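Long-range contacts in DUF3218 domain-containing protein (Pseudomonas aeruginosa, PDB 2IGS), which is of unknown function but belongs to the DUF3218 family, whose place in the lysozyme clan hints at a distant kinship with lysozyme-like folds: residues 69-75 and 201-205; 89-94 and 169-173. All coordinates share one frame. Where two conformers were deposited one is given. Residue numbers count along the deposited sequence, not the author numbering.

From the N terminus, helix 12-27 comes first; helices 63-82 and 87-113 follow later, one directly after the other, and supply the first halves of contacts 1 and 2. The chain then passes through the small antiparallel sheet before helix 171-177, where contact 2 closes its loop of 74 intervening residues. Helix 190-200 leads to helix 203-216, whose start closes contact 1 over 125 residues, so contact 2 is nested inside contact 1. Their centres lie about 16 Å apart, and they touch where I173 CD1 packs 3.6 Å from T205 O. Together they join two successive N-terminal-half helices to the beginnings of two C-terminal ones.

Contact 1. Residues 69-75 and 201-205; sequences LAQEIAN and LRYTT
E72 reaches from the middle of helix 63-82 over the start of helix 203-216 and lies against R202, Y203 and T204, burying the most surface here. Segment 69-75 is regular alpha helix. L201 (psi 144°) and the N-cap R202 (-126/164°) are extended, and the helix runs from Y203; the nearest CA atoms are those of E72 and R202, 6.9 Å apart. With chi1 -139° and chi2 34°, both between wells, E72 places OE1 2.9 Å from T204 N as a hydrogen-bond acceptor and OE2 3.5 Å from R202 NE in a long salt bridge. A glutamate accepting a first-turn N-H of a neighbouring helix is a tertiary counterpart of N-terminal capping. R202 N donates to T205 OG1 (2.9 Å), the half of a capping box in which the N3 side chain accepts from the N-cap N-H. Water 1 accepts from Y203 N (2.8 Å) and lies 2.9 Å from Q71 OE1, linking the two. N75, chi1 t, sets ND2 over one face of the R202 guanidinium, 3.0 Å from R202 NH2; as both are donors, this is packing. Y203, chi1 t, offers a ring face to L69 CD2, 4.4 Å from Y203 CE2, and its OH bonds to the carbonyl of W42. The buried E72 carboxylate thus has its charge met by a helix N terminus and a guanidinium.

Contact 2. Residues 89-94 and 169-173; sequences RVCNVE and LPEDI
V93, D172 and E171 bury the most surface where helix 87-113 meets the start of helix 171-177. The 89-94 segment is helical with a wider pi-type turn at 90-94: R89 O accepts from both V93 N (2.8 Å) and E94 N (3.0 Å). P170 (phi -58°, psi 151°) is the N-cap of the second helix. CA atoms pair V93 with E171 at 6.7 Å and E94 with P170 at 6.6 Å. V93, chi1 t, brings CG1 3.4 Å from E171 OE1. V93 O also accepts hydrogen bonds from two waters: water 2 (2.9 Å), which accepts from E171 N at 2.8 Å, and water 3 (2.7 Å), from D172 N at 2.9 Å. D172, chi1 m, meets the edge of the guanidinium of the extended R89 side chain (chi1 to chi3 t) in a bidentate salt bridge, R89 NH1 to D172 OD1 and R89 NH2 to D172 OD2 both 2.8 Å. R89 NH1 also donates to E94 OE1 (3.0 Å), and E94 OE2 pairs with R82. This salt-bridge network of R89, E94 and D172 ties helix 87-113 to the N-terminal end of helix 171-177. R89 lets two carboxylates approach, E94 OE1 to within 4.5 Å of D172 OD1, while two waters link V93 O to the first-turn N-H groups of E171 and D172.

Contact 1. Residues 69-75 and 201-205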
ATOM      1  N   LEU F  69     -10.690  -7.639  48.263  1.00 18.84           N
ATOM      2  CA  LEU F  69     -10.559  -9.007  48.765  1.00 18.57           C
ATOM      3  C   LEU F  69     -11.299  -9.203  50.082  1.00 18.21           C
ATOM      4  O   LEU F  69     -11.993 -10.206  50.239  1.00 17.61           O
ATOM      5  CB  LEU F  69      -9.085  -9.456  48.862  1.00 18.01           C
ATOM      6  CG  LEU F  69      -8.239  -9.415  47.570  1.00 17.69           C
ATOM      7  CD1 LEU F  69      -6.792  -9.776  47.897  1.00 19.09           C
ATOM      8  CD2 LEU F  69      -8.744 -10.354  46.497  1.00 15.11           C
ATOM      9  N   ALA F  70     -11.153  -8.244  51.001  1.00 18.73           N
ATOM     10  CA  ALA F  70     -11.982  -8.172  52.238  1.00 20.08           C
ATOM     11  C   ALA F  70     -13.483  -8.196  51.965  1.00 20.50           C
ATOM     12  O   ALA F  70     -14.210  -8.923  52.639  1.00 20.32           O
ATOM     13  CB  ALA F  70     -11.620  -6.954  53.105  1.00 19.49           C
ATOM     14  N   GLN F  71     -13.938  -7.415  50.978  0.50 21.04           N
ATOM     15  CA  GLN F  71     -15.362  -7.392  50.598  0.50 21.17           C
ATOM     16  C   GLN F  71     -15.788  -8.772  50.119  0.50 21.50           C
ATOM     17  O   GLN F  71     -16.903  -9.213  50.373  0.50 21.53           O
ATOM     18  CB  GLN F  71     -15.640  -6.397  49.471  0.50 20.98           C
ATOM     19  CG  GLN F  71     -15.182  -4.976  49.703  0.50 20.59           C
ATOM     20  CD  GLN F  71     -15.280  -4.124  48.445  0.50 20.77           C
ATOM     21  OE1 GLN F  71     -15.338  -4.646  47.317  0.50 21.95           O
ATOM     22  NE2 GLN F  71     -15.305  -2.803  48.628  0.50 18.25           N
ATOM     23  N   GLU F  72     -14.884  -9.436  49.411  1.00 21.86           N
ATOM     24  CA  GLU F  72     -15.154 -10.756  48.842  1.00 22.59           C
ATOM     25  C   GLU F  72     -15.303 -11.810  49.952  1.00 22.55           C
ATOM     26  O   GLU F  72     -16.179 -12.690  49.902  1.00 23.21           O
ATOM     27  CB  GLU F  72     -14.028 -11.100  47.863  1.00 22.13           C
ATOM     28  CG  GLU F  72     -14.439 -11.763  46.581  1.00 23.83           C
ATOM     29  CD  GLU F  72     -15.779 -11.295  46.059  1.00 24.56           C
ATOM     30  OE1 GLU F  72     -15.824 -10.534  45.066  1.00 26.29           O
ATOM     31  OE2 GLU F  72     -16.794 -11.700  46.646  1.00 26.94           O
ATOM     32  N   ILE F  73     -14.454 -11.689  50.966  1.00 22.53           N
ATOM     33  CA  ILE F  73     -14.529 -12.513  52.171  1.00 22.16           C
ATOM     34  C   ILE F  73     -15.854 -12.266  52.898  1.00 22.12           C
ATOM     35  O   ILE F  73     -16.588 -13.212  53.203  1.00 22.33           O
ATOM     36  CB  ILE F  73     -13.278 -12.275  53.093  1.00 22.37           C
ATOM     37  CG1 ILE F  73     -12.015 -12.862  52.460  1.00 20.33           C
ATOM     38  CG2 ILE F  73     -13.511 -12.818  54.509  1.00 23.04           C
ATOM     39  CD1 ILE F  73     -10.719 -12.410  53.130  1.00 20.99           C
ATOM     40  N   ALA F  74     -16.171 -10.998  53.144  1.00 22.03           N
ATOM     41  CA  ALA F  74     -17.445 -10.622  53.767  1.00 22.38           C
ATOM     42  C   ALA F  74     -18.668 -11.152  53.004  1.00 22.95           C
ATOM     43  O   ALA F  74     -19.658 -11.561  53.614  1.00 23.73           O
ATOM     44  CB  ALA F  74     -17.536  -9.119  53.949  1.00 21.67           C
ATOM     45  N   ASN F  75     -18.603 -11.160  51.683  1.00 22.79           N
ATOM     46  CA  ASN F  75     -19.702 -11.694  50.896  1.00 23.68           C
ATOM     47  C   ASN F  75     -19.863 -13.225  50.992  1.00 23.90           C
ATOM     48  O   ASN F  75     -20.987 -13.746  51.004  1.00 23.72           O
ATOM     49  CB  ASN F  75     -19.577 -11.262  49.440  1.00 23.80           C
ATOM     50  CG  ASN F  75     -20.733 -11.742  48.600  1.00 24.27           C
ATOM     51  OD1 ASN F  75     -21.856 -11.260  48.732  1.00 25.00           O
ATOM     52  ND2 ASN F  75     -20.471 -12.723  47.749  1.00 26.39           N
ATOM     53  N   LEU F 201     -21.083  -3.708  42.605  1.00 21.55           N
ATOM     54  CA  LEU F 201     -20.084  -4.585  42.002  1.00 21.89           C
ATOM     55  C   LEU F 201     -19.134  -5.148  43.039  1.00 21.58           C
ATOM     56  O   LEU F 201     -18.787  -4.476  44.012  1.00 20.84           O
ATOM     57  CB  LEU F 201     -19.285  -3.901  40.882  1.00 21.68           C
ATOM     58  CG  LEU F 201     -19.903  -3.777  39.483  1.00 23.30           C
ATOM     59  CD1 LEU F 201     -18.873  -3.215  38.528  1.00 22.78           C
ATOM     60  CD2 LEU F 201     -20.451  -5.121  38.949  1.00 24.35           C
ATOM     61  N   ARG F 202     -18.733  -6.398  42.822  1.00 21.32           N
ATOM     62  CA  ARG F 202     -17.637  -6.977  43.593  1.00 21.24           C
ATOM     63  C   ARG F 202     -16.586  -7.507  42.646  1.00 20.27           C
ATOM     64  O   ARG F 202     -16.846  -7.642  41.463  1.00 19.78           O
ATOM     65  CB  ARG F 202     -18.132  -8.042  44.584  1.00 21.49           C
ATOM     66  CG  ARG F 202     -18.809  -7.431  45.836  1.00 23.92           C
ATOM     67  CD  ARG F 202     -19.880  -8.348  46.375  1.00 27.14           C
ATOM     68  NE  ARG F 202     -19.622  -9.712  45.933  1.00 30.61           N
ATOM     69  CZ  ARG F 202     -20.506 -10.508  45.337  1.00 30.59           C
ATOM     70  NH1 ARG F 202     -21.761 -10.111  45.132  1.00 27.46           N
ATOM     71  NH2 ARG F 202     -20.118 -11.723  44.971  1.00 30.66           N
ATOM     72  N   TYR F 203     -15.386  -7.766  43.179  1.00 20.00           N
ATOM     73  CA  TYR F 203     -14.240  -8.217  42.405  1.00 19.09           C
ATOM     74  C   TYR F 203     -14.651  -9.390  41.532  1.00 19.70           C
ATOM     75  O   TYR F 203     -14.418  -9.402  40.329  1.00 19.99           O
ATOM     76  CB  TYR F 203     -13.135  -8.624  43.400  1.00 19.28           C
ATOM     77  CG  TYR F 203     -11.884  -9.264  42.835  1.00 17.54           C
ATOM     78  CD1 TYR F 203     -11.879 -10.598  42.415  1.00 18.53           C
ATOM     79  CD2 TYR F 203     -10.691  -8.565  42.798  1.00 15.58           C
ATOM     80  CE1 TYR F 203     -10.689 -11.198  41.931  1.00 19.04           C
ATOM     81  CE2 TYR F 203      -9.515  -9.153  42.336  1.00 14.12           C
ATOM     82  CZ  TYR F 203      -9.519 -10.456  41.898  1.00 16.30           C
ATOM     83  OH  TYR F 203      -8.349 -11.019  41.436  1.00 17.01           O
ATOM     84  N   THR F 204     -15.299 -10.351  42.171  1.00 19.78           N
ATOM     85  CA  THR F 204     -15.736 -11.603  41.592  1.00 20.03           C
ATOM     86  C   THR F 204     -16.827 -11.442  40.498  1.00 20.06           C
ATOM     87  O   THR F 204     -16.772 -12.091  39.440  1.00 19.94           O
ATOM     88  CB  THR F 204     -16.159 -12.470  42.786  1.00 19.94           C
ATOM     89  OG1 THR F 204     -15.541 -13.756  42.755  1.00 23.27           O
ATOM     90  CG2 THR F 204     -17.633 -12.529  43.024  1.00 16.92           C
ATOM     91  N   THR F 205     -17.793 -10.553  40.738  1.00 20.59           N
ATOM     92  CA  THR F 205     -18.906 -10.316  39.799  1.00 21.09           C
ATOM     93  C   THR F 205     -18.547  -9.325  38.676  1.00 20.95           C
ATOM     94  O   THR F 205     -19.120  -9.386  37.581  1.00 21.01           O
ATOM     95  CB  THR F 205     -20.155  -9.786  40.509  1.00 20.90           C
ATOM     96  OG1 THR F 205     -19.770  -8.697  41.351  1.00 23.28           O
ATOM     97  CG2 THR F 205     -20.864 -10.887  41.346  1.00 21.60           C
TER
HETATM   98  O   HOH W   1     -15.182  -7.235  45.926  1.00 23.56           O

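Contact 2. Residues 89-94 and 169-173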
ATOM      1  N   ARG F  89     -32.282 -20.052  45.582  1.00 26.93           N
ATOM      2  CA  ARG F  89     -31.807 -18.847  44.869  1.00 26.72           C
ATOM      3  C   ARG F  89     -30.291 -18.754  44.832  1.00 26.87           C
ATOM      4  O   ARG F  89     -29.690 -18.503  43.777  1.00 27.34           O
ATOM      5  CB  ARG F  89     -32.382 -17.568  45.507  1.00 26.80           C
ATOM      6  CG  ARG F  89     -32.412 -16.380  44.553  1.00 26.78           C
ATOM      7  CD  ARG F  89     -32.927 -15.075  45.152  1.00 26.22           C
ATOM      8  NE  ARG F  89     -33.056 -14.079  44.081  1.00 26.75           N
ATOM      9  CZ  ARG F  89     -32.040 -13.387  43.545  1.00 26.80           C
ATOM     10  NH1 ARG F  89     -30.786 -13.531  43.986  1.00 23.67           N
ATOM     11  NH2 ARG F  89     -32.281 -12.537  42.554  1.00 25.22           N
ATOM     12  N   VAL F  90     -29.676 -18.943  45.996  1.00 27.05           N
ATOM     13  CA  VAL F  90     -28.230 -18.891  46.126  1.00 27.06           C
ATOM     14  C   VAL F  90     -27.610 -19.858  45.113  1.00 27.21           C
ATOM     15  O   VAL F  90     -26.709 -19.489  44.375  1.00 26.86           O
ATOM     16  CB  VAL F  90     -27.771 -19.197  47.570  1.00 27.21           C
ATOM     17  CG1 VAL F  90     -26.281 -19.459  47.617  1.00 27.14           C
ATOM     18  CG2 VAL F  90     -28.163 -18.052  48.537  1.00 26.08           C
ATOM     19  N   CYS F  91     -28.151 -21.065  45.036  1.00 27.25           N
ATOM     20  CA  CYS F  91     -27.609 -22.088  44.148  1.00 27.91           C
ATOM     21  C   CYS F  91     -27.916 -21.891  42.668  1.00 27.44           C
ATOM     22  O   CYS F  91     -27.004 -21.865  41.844  1.00 26.89           O
ATOM     23  CB  CYS F  91     -28.082 -23.456  44.598  1.00 28.04           C
ATOM     24  SG  CYS F  91     -27.375 -23.858  46.198  1.00 31.53           S
ATOM     25  N   ASN F  92     -29.204 -21.744  42.357  1.00 27.52           N
ATOM     26  CA  ASN F  92     -29.689 -21.763  40.985  1.00 27.41           C
ATOM     27  C   ASN F  92     -29.918 -20.397  40.351  1.00 27.22           C
ATOM     28  O   ASN F  92     -30.189 -20.314  39.158  1.00 27.23           O
ATOM     29  CB  ASN F  92     -30.961 -22.615  40.897  1.00 27.71           C
ATOM     30  CG  ASN F  92     -30.771 -24.009  41.484  1.00 28.72           C
ATOM     31  OD1 ASN F  92     -29.675 -24.579  41.437  1.00 29.53           O
ATOM     32  ND2 ASN F  92     -31.841 -24.560  42.050  1.00 31.00           N
ATOM     33  N   VAL F  93     -29.814 -19.327  41.131  1.00 27.33           N
ATOM     34  CA  VAL F  93     -29.845 -17.974  40.541  1.00 27.90           C
ATOM     35  C   VAL F  93     -28.493 -17.260  40.618  1.00 28.22           C
ATOM     36  O   VAL F  93     -28.062 -16.627  39.657  1.00 28.98           O
ATOM     37  CB  VAL F  93     -30.995 -17.094  41.114  1.00 27.91           C
ATOM     38  CG1 VAL F  93     -30.975 -15.674  40.501  1.00 26.30           C
ATOM     39  CG2 VAL F  93     -32.354 -17.774  40.874  1.00 26.98           C
ATOM     40  N   GLU F  94     -27.803 -17.411  41.742  1.00 28.97           N
ATOM     41  CA  GLU F  94     -26.577 -16.666  42.001  1.00 29.01           C
ATOM     42  C   GLU F  94     -25.267 -17.396  41.678  1.00 28.96           C
ATOM     43  O   GLU F  94     -24.435 -16.892  40.908  1.00 29.18           O
ATOM     44  CB  GLU F  94     -26.584 -16.151  43.442  1.00 29.06           C
ATOM     45  CG  GLU F  94     -27.874 -15.381  43.796  1.00 29.34           C
ATOM     46  CD  GLU F  94     -28.003 -15.061  45.276  1.00 29.55           C
ATOM     47  OE1 GLU F  94     -29.118 -15.166  45.822  1.00 31.84           O
ATOM     48  OE2 GLU F  94     -26.992 -14.701  45.910  1.00 31.47           O
ATOM     49  N   LEU F 169     -24.851 -14.254  31.269  1.00 25.49           N
ATOM     50  CA  LEU F 169     -24.672 -13.521  32.518  1.00 25.06           C
ATOM     51  C   LEU F 169     -25.755 -13.909  33.530  1.00 24.09           C
ATOM     52  O   LEU F 169     -26.937 -13.968  33.166  1.00 23.78           O
ATOM     53  CB  LEU F 169     -24.749 -12.029  32.200  1.00 25.11           C
ATOM     54  CG  LEU F 169     -24.002 -10.959  32.991  1.00 26.32           C
ATOM     55  CD1 LEU F 169     -22.586 -11.350  33.355  1.00 27.20           C
ATOM     56  CD2 LEU F 169     -24.007  -9.692  32.156  1.00 25.60           C
ATOM     57  N   PRO F 170     -25.371 -14.199  34.796  1.00 23.27           N
ATOM     58  CA  PRO F 170     -26.404 -14.467  35.809  1.00 23.09           C
ATOM     59  C   PRO F 170     -27.364 -13.290  35.958  1.00 23.15           C
ATOM     60  O   PRO F 170     -26.974 -12.130  35.722  1.00 23.17           O
ATOM     61  CB  PRO F 170     -25.611 -14.661  37.111  1.00 22.70           C
ATOM     62  CG  PRO F 170     -24.260 -14.104  36.844  1.00 23.78           C
ATOM     63  CD  PRO F 170     -24.019 -14.299  35.366  1.00 23.55           C
ATOM     64  N   GLU F 171     -28.602 -13.614  36.335  0.50 23.30           N
ATOM     65  CA  GLU F 171     -29.712 -12.669  36.501  0.50 23.47           C
ATOM     66  C   GLU F 171     -29.329 -11.362  37.198  0.50 23.73           C
ATOM     67  O   GLU F 171     -29.594 -10.272  36.680  0.50 23.75           O
ATOM     68  CB  GLU F 171     -30.862 -13.332  37.275  0.50 23.16           C
ATOM     69  CG  GLU F 171     -31.674 -14.345  36.476  0.50 23.54           C
ATOM     70  CD  GLU F 171     -32.688 -15.121  37.323  0.50 23.35           C
ATOM     71  OE1 GLU F 171     -33.282 -14.532  38.255  0.50 22.35           O
ATOM     72  OE2 GLU F 171     -32.890 -16.324  37.045  0.50 22.43           O
ATOM     73  N   ASP F 172     -28.709 -11.487  38.369  1.00 23.85           N
ATOM     74  CA  ASP F 172     -28.460 -10.336  39.267  1.00 24.08           C
ATOM     75  C   ASP F 172     -27.476  -9.298  38.707  1.00 24.05           C
ATOM     76  O   ASP F 172     -27.632  -8.103  38.946  1.00 23.63           O
ATOM     77  CB  ASP F 172     -28.013 -10.809  40.650  1.00 24.10           C
ATOM     78  CG  ASP F 172     -29.145 -11.445  41.447  1.00 25.44           C
ATOM     79  OD1 ASP F 172     -28.847 -12.224  42.376  1.00 26.01           O
ATOM     80  OD2 ASP F 172     -30.332 -11.162  41.155  1.00 27.26           O
ATOM     81  N   ILE F 173     -26.478  -9.769  37.963  1.00 24.01           N
ATOM     82  CA  ILE F 173     -25.550  -8.892  37.243  1.00 24.34           C
ATOM     83  C   ILE F 173     -26.237  -8.240  36.043  1.00 24.56           C
ATOM     84  O   ILE F 173     -26.091  -7.039  35.797  1.00 25.12           O
ATOM     85  CB  ILE F 173     -24.247  -9.642  36.829  1.00 23.91           C
ATOM     86  CG1 ILE F 173     -23.659 -10.396  38.031  1.00 23.66           C
ATOM     87  CG2 ILE F 173     -23.215  -8.657  36.271  1.00 25.02           C
ATOM     88  CD1 ILE F 173     -22.334 -11.071  37.764  1.00 24.49           C
TER
HETATM   89  O   HOH W   2     -29.072 -16.317  37.010  1.00 31.03           O
HETATM   90  O   HOH W   3     -27.630 -13.927  39.600  1.00 46.99           O